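Local coordinates for tubulin-like protein CetZ1 (Haloferax volcanii, PDB 4B46) that controls archaeal cell shape as a GTP-binding tubulin homologue and is essential for developing the rod-shaped cells needed for efficient swimming, at residues I58-V63 with I83-G88; D99-V104 with E129-L134; F167-W172 with D184-E189; E293-V298 with M325-G330. One frame throughout, in Å; residues are numbered along the deposited sequence.

Contact 1 of 4, residues I58-V63 with I83-G88; sequences IGQSRV and IDEVQG
A bend in Gln60 (chi2 100°) and a straight run in Glu85 (chi2 -168°) bring amide and carboxylate tip to tip. The first brings Gln60 CD round from its short helix, and the second carries Glu85 CD out from helix 83-90. The two flat groups are nearly coplanar. Gln60 NE2 donates to Glu85 OE2 over 3.2 Å, with an N-H...O angle of 159°, using the syn lone pair of that oxygen. The other half of the encounter is less comfortable: Gln60 OE1 lies 3.0 Å from Glu85 OE1, and both are acceptors, so this approach is no bond. Asp82 brings a further carboxylate close to Glu85 OE1, a clustering that might raise the proton affinity of the glutamate. An alanine in place of Gln60 would probably leave Glu85 OE2 without its amide donor and the carboxylate freer to turn.

Beside the polar pair, Ile58 supplies the apolar part. Its CA sits 3.6 Å from Glu85 OE1, and its CG2 meets Val86 CG2 at 3.9 Å, one methyl against another. Between Ile58 and Gln60 comes Gly59, the N-cap of helix 60-63; its carbonyl O accepts from both Arg62 N and Val63 N, while its own N is bonded to Asp82 OD2.

All of this belongs to the GTPase domain of the tubulin/FtsZ fold, where the chain leaves edge strand 55-57. Ile58 and Val86 both rest on Val37 of strand 31-38, Ile58 also touches Ile78 of helix 72-81, and Val86 packs on Leu119 of helix 111-126.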
# COMPACT_ATOMS: atom_id res chain seq x y z
N ILE A 58 -20.61 -2.57 8.24
CA ILE A 58 -21.16 -3.84 7.79
C ILE A 58 -21.25 -4.84 8.94
O ILE A 58 -20.72 -4.61 10.03
CB ILE A 58 -20.31 -4.49 6.66
CG1 ILE A 58 -18.90 -4.78 7.16
CG2 ILE A 58 -20.26 -3.57 5.43
CD1 ILE A 58 -18.05 -5.58 6.17
N GLY A 59 -21.94 -5.95 8.70
CA GLY A 59 -22.01 -7.01 9.68
C GLY A 59 -22.92 -6.71 10.85
O GLY A 59 -22.85 -7.41 11.87
N GLN A 60 -23.76 -5.70 10.73
CA GLN A 60 -24.61 -5.31 11.85
C GLN A 60 -25.47 -6.48 12.35
O GLN A 60 -25.65 -6.66 13.57
CB GLN A 60 -25.51 -4.12 11.48
CG GLN A 60 -24.76 -2.88 11.03
CD GLN A 60 -24.74 -2.72 9.52
OE1 GLN A 60 -24.45 -3.66 8.77
NE2 GLN A 60 -25.05 -1.51 9.05
N SER A 61 -25.99 -7.27 11.42
CA SER A 61 -26.85 -8.40 11.78
C SER A 61 -26.10 -9.50 12.55
O SER A 61 -26.73 -10.34 13.19
CB SER A 61 -27.49 -9.00 10.54
OG SER A 61 -26.52 -9.67 9.75
N ARG A 62 -24.77 -9.50 12.46
CA ARG A 62 -23.94 -10.53 13.09
C ARG A 62 -23.21 -10.04 14.33
O ARG A 62 -23.01 -10.80 15.27
CB ARG A 62 -22.88 -11.07 12.12
CG ARG A 62 -23.40 -11.71 10.85
CD ARG A 62 -24.04 -13.06 11.10
NE ARG A 62 -23.10 -14.14 11.42
CZ ARG A 62 -22.40 -14.82 10.51
NH1 ARG A 62 -22.49 -14.51 9.22
NH2 ARG A 62 -21.60 -15.81 10.88
N VAL A 63 -22.74 -8.80 14.31
CA VAL A 63 -21.94 -8.32 15.44
C VAL A 63 -22.41 -6.99 16.02
O VAL A 63 -21.79 -6.47 16.94
CB VAL A 63 -20.42 -8.23 15.11
CG1 VAL A 63 -19.87 -9.62 14.83
CG2 VAL A 63 -20.17 -7.29 13.93
N ILE A 83 -21.90 -6.95 0.99
CA ILE A 83 -21.13 -6.29 -0.06
C ILE A 83 -21.92 -5.17 -0.74
O ILE A 83 -21.35 -4.21 -1.23
CB ILE A 83 -20.59 -7.30 -1.12
CG1 ILE A 83 -19.43 -6.68 -1.89
CG2 ILE A 83 -21.70 -7.77 -2.07
CD1 ILE A 83 -18.22 -6.38 -1.00
N ASP A 84 -23.25 -5.28 -0.74
CA ASP A 84 -24.08 -4.25 -1.35
C ASP A 84 -24.07 -2.96 -0.54
O ASP A 84 -24.26 -1.88 -1.10
CB ASP A 84 -25.50 -4.76 -1.59
CG ASP A 84 -25.58 -5.76 -2.74
OD1 ASP A 84 -24.77 -5.64 -3.69
OD2 ASP A 84 -26.43 -6.67 -2.70
N GLU A 85 -23.84 -3.05 0.77
CA GLU A 85 -23.68 -1.85 1.59
C GLU A 85 -22.44 -1.09 1.16
O GLU A 85 -22.44 0.14 1.05
CB GLU A 85 -23.56 -2.20 3.07
CG GLU A 85 -24.85 -2.63 3.72
CD GLU A 85 -24.73 -2.68 5.23
OE1 GLU A 85 -24.13 -3.64 5.76
OE2 GLU A 85 -25.23 -1.75 5.90
N VAL A 86 -21.37 -1.84 0.92
CA VAL A 86 -20.12 -1.24 0.48
C VAL A 86 -20.32 -0.63 -0.90
O VAL A 86 -19.93 0.51 -1.15
CB VAL A 86 -18.99 -2.27 0.46
CG1 VAL A 86 -17.67 -1.59 0.08
CG2 VAL A 86 -18.88 -2.96 1.81
N GLN A 87 -20.94 -1.40 -1.80
CA GLN A 87 -21.18 -0.95 -3.17
C GLN A 87 -22.05 0.30 -3.20
O GLN A 87 -21.89 1.16 -4.07
CB GLN A 87 -21.81 -2.05 -4.02
CG GLN A 87 -21.85 -1.73 -5.52
CD GLN A 87 -20.48 -1.34 -6.07
OE1 GLN A 87 -19.46 -1.98 -5.76
NE2 GLN A 87 -20.45 -0.29 -6.88
N GLY A 88 -22.96 0.40 -2.24
CA GLY A 88 -23.79 1.58 -2.09
C GLY A 88 -22.94 2.83 -2.00
O GLY A 88 -23.21 3.81 -2.69

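Contact 2 of 4, residues D99-V104 with E129-L134; sequences DAFLVV and EPVYGL
Leu102 and Tyr132 sit level with each other on two parallel strands, and the packing is tight around them. Leu102 CG is anti to the backbone N (chi1 -178°), and from there CD1 turns back over the neighbouring strand to lie 3.8 Å from Tyr132 CB and 4.1 Å from Leu134 CB. Ala100 CB lies 3.7 Å from Tyr132 CE2. Next along the same face, Val104 and Leu134 run side by side, pointing the same way. Four backbone bonds sew the strands together, alternating in direction: Phe101 N to Pro130 O, Tyr132 N to Phe101 O, Val103 N to Tyr132 O and Leu134 N to Val103 O, the last two at 2.8 Å.

The pair is the two-strand frame of a beta-alpha-beta crossover in the Rossmann-like GTPase domain, with helix 111-126 as the connection. That helix covers the face bearing Val103 and Val131, which rest on its Leu123. On the sheet face that carries Leu102 and Tyr132, the tyrosine packs against Ile220 and Leu223 of helix 216-223. Gly133 faces Val103 with no side chain, and its CA comes within 3.3 Å of Val103 O.

The start of both strands is the solvent side: Asp99, Glu129 and Pro130 are partly exposed. Asp99 starts its side chain away from the other strand; its OD2 is hydrogen-bonded to Lys2 N and Ser216 OG, and its carbonyl O lies 3.3 Å from Pro130 CD. Glu129 OE1 only reaches the edge of the Phe101 ring, 4.0 Å from CE1, with the carboxylate steeply inclined to the ring. The same ring is stacked with Tyr127.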
# COMPACT_ATOMS: atom_id res chain seq x y z
N ASP A 99 -7.71 6.13 -11.99
CA ASP A 99 -6.82 5.23 -12.71
C ASP A 99 -6.83 3.82 -12.14
O ASP A 99 -6.60 2.85 -12.86
CB ASP A 99 -5.38 5.78 -12.66
CG ASP A 99 -5.26 7.13 -13.33
OD1 ASP A 99 -5.77 7.26 -14.46
OD2 ASP A 99 -4.68 8.05 -12.72
N ALA A 100 -7.10 3.72 -10.84
CA ALA A 100 -7.09 2.42 -10.18
C ALA A 100 -7.78 2.46 -8.82
O ALA A 100 -7.95 3.53 -8.24
CB ALA A 100 -5.64 1.91 -10.01
N PHE A 101 -8.18 1.29 -8.34
CA PHE A 101 -8.65 1.12 -6.96
C PHE A 101 -7.49 0.65 -6.10
O PHE A 101 -6.62 -0.07 -6.59
CB PHE A 101 -9.76 0.08 -6.90
CG PHE A 101 -11.05 0.53 -7.50
CD1 PHE A 101 -11.30 0.33 -8.85
CD2 PHE A 101 -12.02 1.15 -6.72
CE1 PHE A 101 -12.50 0.75 -9.41
CE2 PHE A 101 -13.21 1.56 -7.27
CZ PHE A 101 -13.46 1.36 -8.61
N LEU A 102 -7.47 1.07 -4.83
CA LEU A 102 -6.53 0.54 -3.86
C LEU A 102 -7.25 0.11 -2.57
O LEU A 102 -7.84 0.93 -1.86
CB LEU A 102 -5.43 1.55 -3.53
CG LEU A 102 -4.36 1.08 -2.55
CD1 LEU A 102 -3.46 0.02 -3.19
CD2 LEU A 102 -3.52 2.25 -2.04
N VAL A 103 -7.21 -1.19 -2.29
CA VAL A 103 -7.84 -1.73 -1.09
C VAL A 103 -6.77 -1.89 -0.02
O VAL A 103 -5.79 -2.63 -0.19
CB VAL A 103 -8.52 -3.08 -1.39
CG1 VAL A 103 -9.16 -3.67 -0.11
CG2 VAL A 103 -9.57 -2.90 -2.48
N VAL A 104 -6.93 -1.15 1.07
CA VAL A 104 -5.93 -1.10 2.12
C VAL A 104 -6.42 -1.80 3.38
O VAL A 104 -7.55 -1.54 3.83
CB VAL A 104 -5.57 0.35 2.48
CG1 VAL A 104 -4.41 0.38 3.50
CG2 VAL A 104 -5.20 1.13 1.21
N GLU A 129 -10.99 -1.04 -14.36
CA GLU A 129 -9.74 -0.42 -13.93
C GLU A 129 -8.94 -1.40 -13.06
O GLU A 129 -9.53 -2.30 -12.46
CB GLU A 129 -10.01 0.86 -13.12
CG GLU A 129 -10.58 2.03 -13.92
CD GLU A 129 -12.09 2.01 -13.99
OE1 GLU A 129 -12.70 1.07 -13.44
OE2 GLU A 129 -12.66 2.96 -14.58
N PRO A 130 -7.61 -1.24 -12.99
CA PRO A 130 -6.82 -2.12 -12.11
C PRO A 130 -7.26 -2.01 -10.65
O PRO A 130 -7.64 -0.93 -10.20
CB PRO A 130 -5.39 -1.58 -12.25
CG PRO A 130 -5.37 -0.88 -13.58
CD PRO A 130 -6.76 -0.30 -13.74
N VAL A 131 -7.21 -3.13 -9.92
CA VAL A 131 -7.52 -3.13 -8.50
C VAL A 131 -6.30 -3.64 -7.75
O VAL A 131 -5.90 -4.80 -7.89
CB VAL A 131 -8.75 -4.04 -8.17
CG1 VAL A 131 -8.97 -4.15 -6.65
CG2 VAL A 131 -10.03 -3.52 -8.89
N TYR A 132 -5.69 -2.76 -6.97
CA TYR A 132 -4.50 -3.13 -6.21
C TYR A 132 -4.85 -3.27 -4.74
O TYR A 132 -5.85 -2.73 -4.26
CB TYR A 132 -3.39 -2.09 -6.38
CG TYR A 132 -3.02 -1.85 -7.83
CD1 TYR A 132 -2.60 -2.89 -8.64
CD2 TYR A 132 -3.12 -0.58 -8.38
CE1 TYR A 132 -2.27 -2.67 -9.97
CE2 TYR A 132 -2.79 -0.35 -9.70
CZ TYR A 132 -2.37 -1.40 -10.49
OH TYR A 132 -2.04 -1.18 -11.81
N GLY A 133 -4.02 -4.04 -4.04
CA GLY A 133 -4.11 -4.19 -2.60
C GLY A 133 -2.91 -3.54 -1.94
O GLY A 133 -1.83 -3.48 -2.53
N LEU A 134 -3.12 -2.99 -0.75
CA LEU A 134 -2.00 -2.66 0.14
C LEU A 134 -2.23 -3.45 1.41
O LEU A 134 -3.12 -3.12 2.20
CB LEU A 134 -1.94 -1.16 0.44
CG LEU A 134 -0.92 -0.68 1.50
CD1 LEU A 134 0.45 -1.31 1.30
CD2 LEU A 134 -0.80 0.84 1.47

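Contact 3 of 4, residues F167-W172 with D184-E189; sequences FDNDAW and DEINEE. With GDP (guanosine-5'-diphosphate), chain B.
Asn169 and Ile186 meet next to the guanine of GDP, where Asn169 OD1 lies 3.7 Å from Ile186 CG2. Two asparagines read the base. Asn169 CG, anti to the carbonyl carbon (chi1 -76°), carries the amide to the base: ND2 gives a straight bond to GDP N3 at 3.0 Å and OD1 accepts from GDP N2. Asn187 OD1 accepts from GDP N1 at 2.6 Å and, weakly, from GDP N2 as well. Asn187 ND2 completes the set by donating to GDP O6. The exocyclic amine is therefore shared between both segments, with Ile186 CG2 3.5 Å from GDP N2.

Asn169 follows the end of strand 163-168, and Asn187 belongs to helix 179-198, the core helix that in tubulin and FtsZ runs from the nucleotide to the C-terminal domain. The base is thus held where the two halves of the molecule join.

Behind this shell, Ile186 CG2 also presses on Phe167 CE1 (3.5 Å), and Ile186 CG1 lies 3.6 Å from Trp172 O. Asn169 OD1 lies in plane at the edge of the Phe167 ring, whose CZ sits over one face of the Trp172 indole, offset toward its rim. An Asx turn, Asp168 OD1 accepting from Asp170 N, shapes the backbone around Asn169. Farther out, Glu189 OE1 comes within 3.5 Å of Trp172 CE3, its carboxylate steep to the indole. Lys174 NZ makes a salt bridge to Glu189 OE1 and a hydrogen bond to Trp172 O, and Leu283 O takes the indole N-H.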
# COMPACT_ATOMS: atom_id res chain seq x y z
N PHE A 167 3.32 -3.81 3.08
CA PHE A 167 4.08 -3.15 4.13
C PHE A 167 4.08 -4.07 5.35
O PHE A 167 3.01 -4.47 5.83
CB PHE A 167 3.48 -1.78 4.48
CG PHE A 167 4.32 -0.99 5.45
CD1 PHE A 167 4.18 -1.18 6.81
CD2 PHE A 167 5.25 -0.07 4.99
CE1 PHE A 167 4.96 -0.47 7.72
CE2 PHE A 167 6.04 0.65 5.88
CZ PHE A 167 5.89 0.45 7.25
N ASP A 168 5.26 -4.42 5.84
CA ASP A 168 5.38 -5.36 6.96
C ASP A 168 5.63 -4.62 8.28
O ASP A 168 6.74 -4.14 8.51
CB ASP A 168 6.51 -6.35 6.65
CG ASP A 168 6.56 -7.53 7.63
OD1 ASP A 168 5.80 -7.55 8.63
OD2 ASP A 168 7.36 -8.46 7.38
N ASN A 169 4.62 -4.53 9.14
CA ASN A 169 4.82 -3.92 10.46
C ASN A 169 5.99 -4.52 11.23
O ASN A 169 6.64 -3.83 12.01
CB ASN A 169 3.58 -4.04 11.35
CG ASN A 169 2.47 -3.07 10.96
OD1 ASN A 169 2.68 -2.14 10.17
ND2 ASN A 169 1.29 -3.27 11.54
N ASP A 170 6.26 -5.80 11.02
CA ASP A 170 7.32 -6.45 11.80
C ASP A 170 8.71 -5.85 11.50
O ASP A 170 9.59 -5.86 12.36
CB ASP A 170 7.33 -7.96 11.56
CG ASP A 170 8.24 -8.69 12.54
OD1 ASP A 170 8.06 -8.50 13.76
OD2 ASP A 170 9.12 -9.45 12.09
N ALA A 171 8.88 -5.31 10.30
CA ALA A 171 10.17 -4.72 9.92
C ALA A 171 10.26 -3.27 10.38
O ALA A 171 11.33 -2.67 10.33
CB ALA A 171 10.36 -4.80 8.41
N TRP A 172 9.14 -2.71 10.81
CA TRP A 172 9.09 -1.29 11.15
C TRP A 172 8.65 -1.04 12.60
O TRP A 172 8.18 0.04 12.93
CB TRP A 172 8.16 -0.56 10.18
CG TRP A 172 8.68 -0.58 8.76
CD1 TRP A 172 8.53 -1.57 7.84
CD2 TRP A 172 9.44 0.45 8.12
NE1 TRP A 172 9.16 -1.23 6.67
CE2 TRP A 172 9.71 0.02 6.81
CE3 TRP A 172 9.92 1.70 8.53
CZ2 TRP A 172 10.45 0.79 5.90
CZ3 TRP A 172 10.64 2.46 7.63
CH2 TRP A 172 10.89 2.01 6.33
N ASP A 184 0.99 5.36 14.85
CA ASP A 184 0.97 6.72 14.32
C ASP A 184 2.22 7.02 13.49
O ASP A 184 2.14 7.64 12.43
CB ASP A 184 0.86 7.76 15.43
CG ASP A 184 -0.52 7.80 16.06
OD1 ASP A 184 -1.45 7.19 15.49
OD2 ASP A 184 -0.66 8.43 17.14
N GLU A 185 3.37 6.59 13.98
CA GLU A 185 4.61 6.82 13.26
C GLU A 185 4.71 5.89 12.07
O GLU A 185 5.12 6.31 10.99
CB GLU A 185 5.83 6.70 14.19
CG GLU A 185 5.79 7.74 15.29
CD GLU A 185 6.89 7.56 16.32
OE1 GLU A 185 7.71 6.63 16.18
OE2 GLU A 185 6.91 8.34 17.29
N ILE A 186 4.30 4.64 12.25
CA ILE A 186 4.29 3.70 11.12
C ILE A 186 3.38 4.18 9.99
O ILE A 186 3.75 4.12 8.81
CB ILE A 186 3.90 2.28 11.56
CG1 ILE A 186 5.02 1.67 12.41
CG2 ILE A 186 3.62 1.40 10.34
CD1 ILE A 186 4.61 0.40 13.17
N ASN A 187 2.19 4.66 10.35
CA ASN A 187 1.27 5.16 9.33
C ASN A 187 1.82 6.35 8.54
O ASN A 187 1.53 6.50 7.36
CB ASN A 187 -0.10 5.50 9.93
CG ASN A 187 -0.82 4.28 10.47
OD1 ASN A 187 -0.43 3.14 10.20
ND2 ASN A 187 -1.89 4.50 11.23
N GLU A 188 2.61 7.20 9.20
CA GLU A 188 3.32 8.29 8.53
C GLU A 188 4.32 7.75 7.52
O GLU A 188 4.43 8.25 6.40
CB GLU A 188 4.06 9.16 9.54
CG GLU A 188 3.19 10.11 10.32
CD GLU A 188 3.00 11.45 9.62
OE1 GLU A 188 3.36 11.55 8.42
OE2 GLU A 188 2.47 12.39 10.25
N GLU A 189 5.06 6.73 7.93
CA GLU A 189 6.04 6.08 7.07
C GLU A 189 5.38 5.44 5.86
O GLU A 189 5.89 5.51 4.74
CB GLU A 189 6.84 5.04 7.87
CG GLU A 189 7.71 5.68 8.96
CD GLU A 189 8.36 4.68 9.89
OE1 GLU A 189 7.68 3.74 10.34
OE2 GLU A 189 9.56 4.84 10.18
PB GDP B . -9.63 -5.44 11.92
O1B GDP B . -10.38 -6.60 12.52
O2B GDP B . -10.35 -4.12 12.12
O3B GDP B . -9.39 -5.73 10.46
O3A GDP B . -8.24 -5.42 12.72
PA GDP B . -7.26 -4.16 12.81
O1A GDP B . -7.24 -3.38 11.54
O2A GDP B . -7.61 -3.33 14.01
O5' GDP B . -5.85 -4.91 13.08
C5' GDP B . -5.37 -5.79 12.07
C4' GDP B . -3.86 -5.73 12.03
O4' GDP B . -3.44 -4.47 11.55
C3' GDP B . -3.25 -5.80 13.42
O3' GDP B . -3.03 -7.17 13.73
C2' GDP B . -1.95 -5.02 13.30
O2' GDP B . -0.92 -5.83 12.72
C1' GDP B . -2.24 -4.01 12.22
N9 GDP B . -2.62 -2.66 12.65
C8 GDP B . -3.63 -2.31 13.48
N7 GDP B . -3.73 -0.96 13.56
C5 GDP B . -2.78 -0.44 12.74
C6 GDP B . -2.34 0.91 12.33
O6 GDP B . -2.89 1.95 12.78
N1 GDP B . -1.32 0.99 11.46
C2 GDP B . -0.70 -0.09 10.96
N2 GDP B . 0.33 0.09 10.10
N3 GDP B . -1.06 -1.36 11.28
C4 GDP B . -2.07 -1.57 12.14

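Contact 4 of 4, residues E293-V298 with M325-G330; sequences ERALLV and MEVRGG
Glu326 OE1 is gripped by two arginines, Arg294 NE across the contact and Arg328 NH1 from its own strand, each at 2.9 Å and from opposite faces of the carboxylate. The strands that carry them are parallel neighbours in a beta-alpha-beta unit of the C-terminal domain, with helix 308-322 as the connection and 326-333 one of the two outermost strands of the chain's sheet. With CD and NE both set in an extended run (chi2 -176°, chi3 165°), Arg294 lies side by side with Glu326 and meets OE1 in its guanidinium plane. Its NH1 pairs with Glu293 OE2, its NH2 with a water that also donates to Glu326 OE2, and Met325 SD lies over one guanidinium face. An alanine in place of Arg294 would probably leave Glu293 without this counter-charge and Glu326 OE1 with one arginine instead of two.

Beyond the charges, Leu296 crosses Arg328 at about a right angle, Leu296 CD1 3.7 Å from Arg328 CB. Backbone hydrogen bonds alternate in direction: Ala295 N to Glu326 O, Arg328 N to Ala295 O, Leu297 N to Arg328 O, Gly330 N to Leu297 O. Glu293 and Arg294 form a classic beta bulge opposite Ser347. A second water donates to Ala295 O at 2.7 Å and accepts from Arg328 NH1 at 3.0 Å.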
# COMPACT_ATOMS: atom_id res chain seq x y z
N GLU A 293 10.69 -8.57 -10.89
CA GLU A 293 10.27 -8.66 -12.29
C GLU A 293 10.42 -7.32 -13.01
O GLU A 293 10.92 -7.26 -14.13
CB GLU A 293 8.82 -9.15 -12.35
CG GLU A 293 8.32 -9.49 -13.74
CD GLU A 293 6.91 -10.06 -13.73
OE1 GLU A 293 6.41 -10.40 -12.63
OE2 GLU A 293 6.30 -10.15 -14.82
N ARG A 294 9.96 -6.25 -12.37
CA ARG A 294 10.00 -4.93 -12.99
C ARG A 294 10.29 -3.92 -11.89
O ARG A 294 9.91 -4.14 -10.75
CB ARG A 294 8.66 -4.60 -13.64
CG ARG A 294 8.27 -5.51 -14.79
CD ARG A 294 6.96 -5.01 -15.42
NE ARG A 294 6.73 -5.64 -16.72
CZ ARG A 294 6.01 -6.74 -16.90
NH1 ARG A 294 5.44 -7.34 -15.86
NH2 ARG A 294 5.85 -7.24 -18.12
N ALA A 295 10.96 -2.83 -12.25
CA ALA A 295 11.31 -1.79 -11.29
C ALA A 295 10.91 -0.43 -11.84
O ALA A 295 10.96 -0.21 -13.05
CB ALA A 295 12.81 -1.82 -10.98
N LEU A 296 10.52 0.47 -10.96
CA LEU A 296 10.22 1.83 -11.34
C LEU A 296 10.88 2.75 -10.35
O LEU A 296 10.69 2.62 -9.14
CB LEU A 296 8.71 2.07 -11.32
CG LEU A 296 8.25 3.53 -11.46
CD1 LEU A 296 8.60 4.12 -12.85
CD2 LEU A 296 6.74 3.66 -11.20
N LEU A 297 11.67 3.68 -10.86
CA LEU A 297 12.33 4.69 -10.05
C LEU A 297 11.55 5.98 -10.14
O LEU A 297 11.18 6.43 -11.23
CB LEU A 297 13.77 4.91 -10.56
CG LEU A 297 14.53 6.08 -9.94
CD1 LEU A 297 14.66 5.88 -8.44
CD2 LEU A 297 15.91 6.22 -10.60
N VAL A 298 11.30 6.59 -8.99
CA VAL A 298 10.60 7.86 -8.95
C VAL A 298 11.38 8.86 -8.12
O VAL A 298 11.67 8.61 -6.95
CB VAL A 298 9.18 7.69 -8.34
CG1 VAL A 298 8.49 9.05 -8.25
CG2 VAL A 298 8.35 6.72 -9.17
N MET A 325 13.61 -7.30 -15.55
CA MET A 325 13.26 -7.37 -16.96
C MET A 325 13.17 -5.97 -17.57
O MET A 325 13.63 -5.74 -18.69
CB MET A 325 11.91 -8.09 -17.09
CG MET A 325 11.54 -8.56 -18.47
SD MET A 325 9.78 -9.00 -18.49
CE MET A 325 9.65 -9.93 -20.01
N GLU A 326 12.59 -5.04 -16.82
CA GLU A 326 12.36 -3.68 -17.30
C GLU A 326 12.63 -2.71 -16.16
O GLU A 326 12.28 -2.99 -15.02
CB GLU A 326 10.91 -3.53 -17.78
CG GLU A 326 10.58 -4.42 -18.96
CD GLU A 326 9.09 -4.56 -19.23
OE1 GLU A 326 8.28 -3.94 -18.52
OE2 GLU A 326 8.74 -5.32 -20.16
N VAL A 327 13.29 -1.60 -16.44
CA VAL A 327 13.49 -0.59 -15.41
C VAL A 327 13.05 0.76 -15.93
O VAL A 327 13.69 1.33 -16.83
CB VAL A 327 14.95 -0.49 -14.93
CG1 VAL A 327 15.07 0.60 -13.85
CG2 VAL A 327 15.45 -1.84 -14.38
N ARG A 328 11.96 1.27 -15.38
CA ARG A 328 11.43 2.55 -15.79
C ARG A 328 11.89 3.58 -14.78
O ARG A 328 12.21 3.24 -13.64
CB ARG A 328 9.90 2.51 -15.87
CG ARG A 328 9.33 1.55 -16.90
CD ARG A 328 7.82 1.35 -16.70
NE ARG A 328 7.18 0.75 -17.87
CZ ARG A 328 7.16 -0.55 -18.12
NH1 ARG A 328 7.74 -1.41 -17.29
NH2 ARG A 328 6.56 -1.01 -19.21
N GLY A 329 11.93 4.84 -15.19
CA GLY A 329 12.33 5.90 -14.29
C GLY A 329 11.86 7.26 -14.75
O GLY A 329 11.85 7.54 -15.95
N GLY A 330 11.45 8.09 -13.81
CA GLY A 330 11.10 9.46 -14.11
C GLY A 330 11.01 10.29 -12.85
O GLY A 330 11.37 9.82 -11.77
O HOH W 1 6.33 -5.72 -20.56
O HOH W 2 8.85 -1.00 -14.56

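From the N terminus the four contacts follow in series, none enclosing or crossing another. Contact 1 closes a loop of 19 residues that carries helix 72-81, at the strand 55-57 end of the sheet. Helix 83-90 then leads on to contact 2, which closes over helix 111-126 in the middle of the GTPase domain. Contact 3 spans just 11 residues, from the end of strand 163-168 to helix 179-198, and touches contact 2 where Leu134 CD1 packs on Phe167 N. Contact 4 closes over helix 308-322 at the other outer strand, about 40 Å from contact 1 between centres. Contacts 2, 3 and 4 share one sheet, which thus runs through both domains.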